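Local coordinates for galactose-1-phosphate uridylyltransferase (Pyrobaculum aerophilum str. IM2, PDB 6K9Z), which transfers the uridylyl group between UDP-glucose and galactose 1-phosphate and carries bound zinc, at the interface of chains A and B. Sequence-based numbering; all coordinates share one arbitrary frame. Chains: chain A/B, Galactose-1-phosphate uridylyltransferase.

Contact 1: the interface of chains A and B. Residues chain A 9, 11-13, 151; chain B 152, 199, 290, 292.
A:Ile13 and B:Phe292 pair as a parallel beta bridge between strand 12-15 of one subunit and strand 291-294 of the other, and B:Phe292 N gives A:Tyr12 O a long, weak hydrogen bond of 3.4 Å. Beside this edge the side chain of A:Glu11 reaches into chain B. With CG anti to its carbonyl carbon (chi1 -66°) and the chain extended beyond, A:Glu11 projects across the boundary and presents its carboxylate to the guanidinium of B:Arg152. The arginine answers end-on with both terminal nitrogens: B:Arg152 NH1 bonds A:Glu11 OE1 at 2.8 Å, nearly straight, and B:Arg152 NH2 meets A:Glu11 OE2 on its syn lone pair. The two planes are 33° apart, so the salt bridge is twisted, with OE1 close to the guanidinium plane and OE2 tilted from it. A:Thr9, which also touches B:Arg152, helps to hold the carboxylate: its hydroxyl OG1 donates to A:Glu11 OE1 at 2.7 Å from above the carboxylate plane, on the same face as NH1, while accepting from A:Glu11 N. A:Glu11 OE1 thus accepts from both A:Thr9 OG1 and B:Arg152 NH1. The methyl CG2 of A:Thr9 lies against B:Arg152 NH1. The ring of B:Phe292 turns its CE2 rim to A:Glu11 CD at 3.8 Å, ring and carboxylate 75° apart, while A:Tyr12 O lies at the ring's edge, in its plane. B:Lys199 runs over one face of that ring; its CG packs on A:Ile13 CG1 at 3.7 Å, and its ammonium, 4.1 Å from A:Glu11 OE1 at NZ, may add some favourable charge without touching. A:Pro151 CB rests on B:Ser290 CB at 3.9 Å. In the fold, the site joins the loop leading into strand 12-15 of chain A, and the strand's first residues, to strand 291-294 of chain B, and helix 151-167 takes part from both subunits, through A:Pro151 and B:Arg152.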
loop_
_atom_site.group_PDB
_atom_site.type_symbol
_atom_site.label_atom_id
_atom_site.label_comp_id
_atom_site.label_asym_id
_atom_site.label_seq_id
_atom_site.Cartn_x
_atom_site.Cartn_y
_atom_site.Cartn_z
ATOM N N THR A 9 1.065 -13.436 -4.302
ATOM C CA THR A 9 1.634 -12.158 -4.763
ATOM C C THR A 9 3.167 -12.182 -4.774
ATOM O O THR A 9 3.735 -11.321 -5.409
ATOM C CB THR A 9 1.122 -11.012 -3.887
ATOM O OG1 THR A 9 1.665 -11.169 -2.588
ATOM C CG2 THR A 9 -0.386 -10.983 -3.740
ATOM N N GLU A 11 4.711 -11.320 -2.202
ATOM C CA GLU A 11 5.134 -10.330 -1.210
ATOM C C GLU A 11 5.731 -11.043 -0.001
ATOM O O GLU A 11 5.312 -12.145 0.341
ATOM C CB GLU A 11 3.960 -9.445 -0.813
ATOM C CG GLU A 11 3.517 -8.604 -1.982
ATOM C CD GLU A 11 2.126 -8.010 -1.809
ATOM O OE1 GLU A 11 1.232 -8.755 -1.405
ATOM O OE2 GLU A 11 1.962 -6.838 -2.146
ATOM N N TYR A 12 6.626 -10.346 0.689
ATOM C CA TYR A 12 7.267 -10.845 1.914
ATOM C C TYR A 12 6.665 -10.192 3.121
ATOM O O TYR A 12 6.412 -8.997 3.136
ATOM C CB TYR A 12 8.776 -10.570 1.885
ATOM C CG TYR A 12 9.463 -11.283 0.758
ATOM C CD1 TYR A 12 9.610 -12.669 0.704
ATOM C CD2 TYR A 12 9.927 -10.544 -0.291
ATOM C CE1 TYR A 12 10.198 -13.290 -0.381
ATOM C CE2 TYR A 12 10.584 -11.132 -1.352
ATOM C CZ TYR A 12 10.687 -12.506 -1.410
ATOM O OH TYR A 12 11.326 -12.912 -2.520
ATOM N N ILE A 13 6.515 -10.974 4.191
ATOM C CA ILE A 13 6.119 -10.441 5.505
ATOM C C ILE A 13 7.261 -10.739 6.488
ATOM O O ILE A 13 7.590 -11.931 6.707
ATOM C CB ILE A 13 4.771 -11.024 5.975
ATOM C CG1 ILE A 13 3.719 -10.935 4.848
ATOM C CG2 ILE A 13 4.289 -10.335 7.236
ATOM C CD1 ILE A 13 3.671 -12.144 3.932
ATOM N N PRO A 151 9.397 -6.424 -2.986
ATOM C CA PRO A 151 8.550 -6.737 -4.138
ATOM C C PRO A 151 8.294 -5.565 -5.096
ATOM O O PRO A 151 8.303 -5.808 -6.303
ATOM C CB PRO A 151 7.251 -7.290 -3.523
ATOM C CG PRO A 151 7.773 -7.960 -2.260
ATOM C CD PRO A 151 8.847 -7.016 -1.744
ATOM N N ARG B 152 -3.447 -6.101 -7.997
ATOM C CA ARG B 152 -3.288 -7.118 -6.930
ATOM C C ARG B 152 -4.002 -8.420 -7.328
ATOM O O ARG B 152 -3.446 -9.512 -7.137
ATOM C CB ARG B 152 -3.895 -6.682 -5.593
ATOM C CG ARG B 152 -3.694 -7.739 -4.496
ATOM C CD ARG B 152 -3.942 -7.192 -3.084
ATOM N NE ARG B 152 -2.829 -6.305 -2.753
ATOM C CZ ARG B 152 -1.631 -6.709 -2.324
ATOM N NH1 ARG B 152 -1.377 -7.990 -2.121
ATOM N NH2 ARG B 152 -0.671 -5.826 -2.090
ATOM N N LYS B 199 -0.542 -9.983 6.251
ATOM C CA LYS B 199 0.349 -8.789 6.233
ATOM C C LYS B 199 -0.172 -7.670 7.145
ATOM O O LYS B 199 0.624 -6.783 7.487
ATOM C CB LYS B 199 0.410 -8.174 4.832
ATOM C CG LYS B 199 0.671 -9.143 3.696
ATOM C CD LYS B 199 0.413 -8.543 2.336
ATOM C CE LYS B 199 0.304 -9.605 1.267
ATOM N NZ LYS B 199 -0.220 -10.872 1.826
ATOM N N SER B 290 6.458 -2.442 -0.898
ATOM C CA SER B 290 5.585 -3.647 -0.795
ATOM C C SER B 290 6.220 -4.646 0.153
ATOM O O SER B 290 6.109 -5.880 -0.090
ATOM C CB SER B 290 5.204 -4.309 -2.112
ATOM O OG SER B 290 4.554 -3.365 -2.923
ATOM N N PHE B 292 6.055 -5.820 4.330
ATOM C CA PHE B 292 5.079 -5.779 5.450
ATOM C C PHE B 292 5.732 -6.375 6.683
ATOM O O PHE B 292 6.623 -7.220 6.538
ATOM C CB PHE B 292 3.836 -6.554 4.993
ATOM C CG PHE B 292 3.289 -6.023 3.701
ATOM C CD1 PHE B 292 2.407 -4.946 3.707
ATOM C CD2 PHE B 292 3.622 -6.612 2.487
ATOM C CE1 PHE B 292 1.863 -4.451 2.521
ATOM C CE2 PHE B 292 3.096 -6.107 1.296
ATOM C CZ PHE B 292 2.222 -5.028 1.319
#

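Contact 2: the interface of chains A and B. Residues chain A 197-199, 292, 294; chain B 6, 11-14.
A:Lys199 crosses B:Asp6, B:Glu11 and B:Ile13 at about right angles, and the packing is arranged round its long side chain. Its CD lies over the centre of the A:Phe292 ring, while A:Lys199 CG, on the way out, touches B:Ile13 CG1 at 3.7 Å. The chain then bends at its last torsion (chi4 56°), which swings the ammonium away from the ring. There A:Lys199 NZ forms a salt bridge to B:Asp6 OD2 at 2.7 Å, using the anti lone pair of that oxygen. A:Lys199 NZ also donates to A:Tyr197 O at 3.0 Å, nearly along the C=O axis. An alanine in place of A:Lys199 would probably leave B:Asp6 without its charged partner and open a gap beside the A:Phe292 ring. The A:Tyr197 ring leans obliquely against the same aspartate, A:Tyr197 CD2 lying 3.6 Å from B:Asp6 CG with ring and carboxylate planes 45° apart. At the far rim of the ring, A:Phe292 CE1 meets B:Glu11 OE2 at 3.5 Å; this carboxylate stands steeply to the ring. B:Ile13 lies alongside A:Leu294, both pointing the same way, with B:Ile13 CG2 3.9 Å from A:Leu294 CG. The parallel pairing of strands 291-294 and 12-15 is carried by backbone bonds: A:Phe292 N to B:Tyr12 O, B:Leu14 N to A:Phe292 O at a short 2.5 Å, and A:Leu294 N to B:Leu14 O at 3.0 Å. The site joins strands of the two subunits edge to edge: the backbone bonds set the register of the two strands, and the lysine-aspartate bridge probably adds a charged tie beside them, adding to the hold between the two copies in the crystal assembly.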
loop_
_atom_site.group_PDB
_atom_site.type_symbol
_atom_site.label_atom_id
_atom_site.label_comp_id
_atom_site.label_asym_id
_atom_site.label_seq_id
_atom_site.Cartn_x
_atom_site.Cartn_y
_atom_site.Cartn_z
ATOM N N TYR A 197 2.635 8.944 -14.027
ATOM C CA TYR A 197 2.001 7.787 -13.331
ATOM C C TYR A 197 2.061 7.999 -11.811
ATOM O O TYR A 197 1.979 6.986 -11.079
ATOM C CB TYR A 197 2.720 6.488 -13.740
ATOM C CG TYR A 197 4.242 6.585 -13.750
ATOM C CD1 TYR A 197 4.927 7.084 -14.849
ATOM C CD2 TYR A 197 5.001 6.203 -12.639
ATOM C CE1 TYR A 197 6.301 7.179 -14.878
ATOM C CE2 TYR A 197 6.376 6.362 -12.622
ATOM C CZ TYR A 197 7.033 6.816 -13.762
ATOM O OH TYR A 197 8.390 6.999 -13.729
ATOM N N ALA A 198 2.054 9.254 -11.335
ATOM C CA ALA A 198 1.881 9.572 -9.896
ATOM C C ALA A 198 0.602 8.884 -9.368
ATOM O O ALA A 198 -0.421 8.842 -10.093
ATOM C CB ALA A 198 1.786 11.067 -9.687
ATOM N N LYS A 199 0.682 8.382 -8.130
ATOM C CA LYS A 199 -0.419 7.670 -7.417
ATOM C C LYS A 199 -0.832 8.384 -6.136
ATOM O O LYS A 199 -1.970 8.147 -5.621
ATOM C CB LYS A 199 0.072 6.314 -6.923
ATOM C CG LYS A 199 0.360 5.318 -7.990
ATOM C CD LYS A 199 1.230 4.197 -7.464
ATOM C CE LYS A 199 1.917 3.555 -8.641
ATOM N NZ LYS A 199 2.683 4.553 -9.433
ATOM N N PHE A 292 -5.142 3.017 -7.553
ATOM C CA PHE A 292 -4.922 4.347 -6.981
ATOM C C PHE A 292 -5.844 5.368 -7.706
ATOM O O PHE A 292 -6.246 5.157 -8.897
ATOM C CB PHE A 292 -3.445 4.662 -7.136
ATOM C CG PHE A 292 -2.581 3.576 -6.566
ATOM C CD1 PHE A 292 -2.188 2.503 -7.327
ATOM C CD2 PHE A 292 -2.209 3.620 -5.237
ATOM C CE1 PHE A 292 -1.436 1.471 -6.775
ATOM C CE2 PHE A 292 -1.458 2.599 -4.694
ATOM C CZ PHE A 292 -1.064 1.535 -5.465
ATOM N N LEU A 294 -6.623 9.756 -8.102
ATOM C CA LEU A 294 -6.206 11.170 -7.950
ATOM C C LEU A 294 -7.379 12.062 -8.267
ATOM O O LEU A 294 -8.095 11.781 -9.265
ATOM C CB LEU A 294 -5.077 11.513 -8.920
ATOM C CG LEU A 294 -3.753 10.898 -8.589
ATOM C CD1 LEU A 294 -2.723 11.282 -9.648
ATOM C CD2 LEU A 294 -3.323 11.330 -7.190
ATOM N N ASP B 6 1.322 2.804 -14.665
ATOM C CA ASP B 6 2.752 2.893 -14.265
ATOM C C ASP B 6 3.523 1.892 -15.121
ATOM O O ASP B 6 3.257 0.678 -15.063
ATOM C CB ASP B 6 2.870 2.598 -12.786
ATOM C CG ASP B 6 4.257 2.721 -12.181
ATOM O OD1 ASP B 6 5.187 2.286 -12.816
ATOM O OD2 ASP B 6 4.332 3.151 -11.020
ATOM N N GLU B 11 0.715 -0.811 -12.384
ATOM C CA GLU B 11 -0.380 -0.283 -11.532
ATOM C C GLU B 11 -1.178 0.754 -12.322
ATOM O O GLU B 11 -0.583 1.439 -13.159
ATOM C CB GLU B 11 0.170 0.267 -10.221
ATOM C CG GLU B 11 0.758 -0.818 -9.346
ATOM C CD GLU B 11 1.569 -0.285 -8.186
ATOM O OE1 GLU B 11 2.420 0.586 -8.421
ATOM O OE2 GLU B 11 1.330 -0.732 -7.054
ATOM N N TYR B 12 -2.476 0.848 -12.035
ATOM C CA TYR B 12 -3.383 1.792 -12.734
ATOM C C TYR B 12 -3.772 2.918 -11.779
ATOM O O TYR B 12 -4.030 2.648 -10.597
ATOM C CB TYR B 12 -4.664 1.082 -13.172
ATOM C CG TYR B 12 -4.469 0.000 -14.199
ATOM C CD1 TYR B 12 -4.087 0.302 -15.495
ATOM C CD2 TYR B 12 -4.673 -1.327 -13.874
ATOM C CE1 TYR B 12 -3.913 -0.692 -16.441
ATOM C CE2 TYR B 12 -4.505 -2.332 -14.808
ATOM C CZ TYR B 12 -4.123 -2.015 -16.096
ATOM O OH TYR B 12 -3.960 -3.005 -17.013
ATOM N N ILE B 13 -3.764 4.150 -12.286
ATOM C CA ILE B 13 -4.180 5.315 -11.461
ATOM C C ILE B 13 -5.468 5.863 -12.078
ATOM O O ILE B 13 -5.439 6.223 -13.263
ATOM C CB ILE B 13 -3.072 6.384 -11.418
ATOM C CG1 ILE B 13 -1.707 5.777 -11.084
ATOM C CG2 ILE B 13 -3.442 7.495 -10.451
ATOM C CD1 ILE B 13 -0.987 5.182 -12.268
ATOM N N LEU B 14 -6.550 5.922 -11.302
ATOM C CA LEU B 14 -7.805 6.489 -11.851
ATOM C C LEU B 14 -7.708 7.993 -11.609
ATOM O O LEU B 14 -7.959 8.437 -10.484
ATOM C CB LEU B 14 -9.008 5.869 -11.134
ATOM C CG LEU B 14 -8.990 4.345 -11.016
ATOM C CD1 LEU B 14 -10.331 3.821 -10.533
ATOM C CD2 LEU B 14 -8.611 3.692 -12.331
#

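Contact 1 and contact 2 lie about 19 Å apart, measured between the centres of their C-alpha atoms, and draw on the two symmetry-related halves of one two-fold interface. Glu11, Tyr12, Ile13, Lys199 and Phe292 serve in both with the chains exchanged, so strands 12-15 and 291-294 pair twice, in parallel each time. Each subunit thus both gives and receives a strand edge, an arrangement that fits a dimer, though the structure alone does not prove one. The centres lie about 21 Å and 26 Å from A:Phe140, the changed active-site residue, which neither contact touches directly; any influence on it would be indirect.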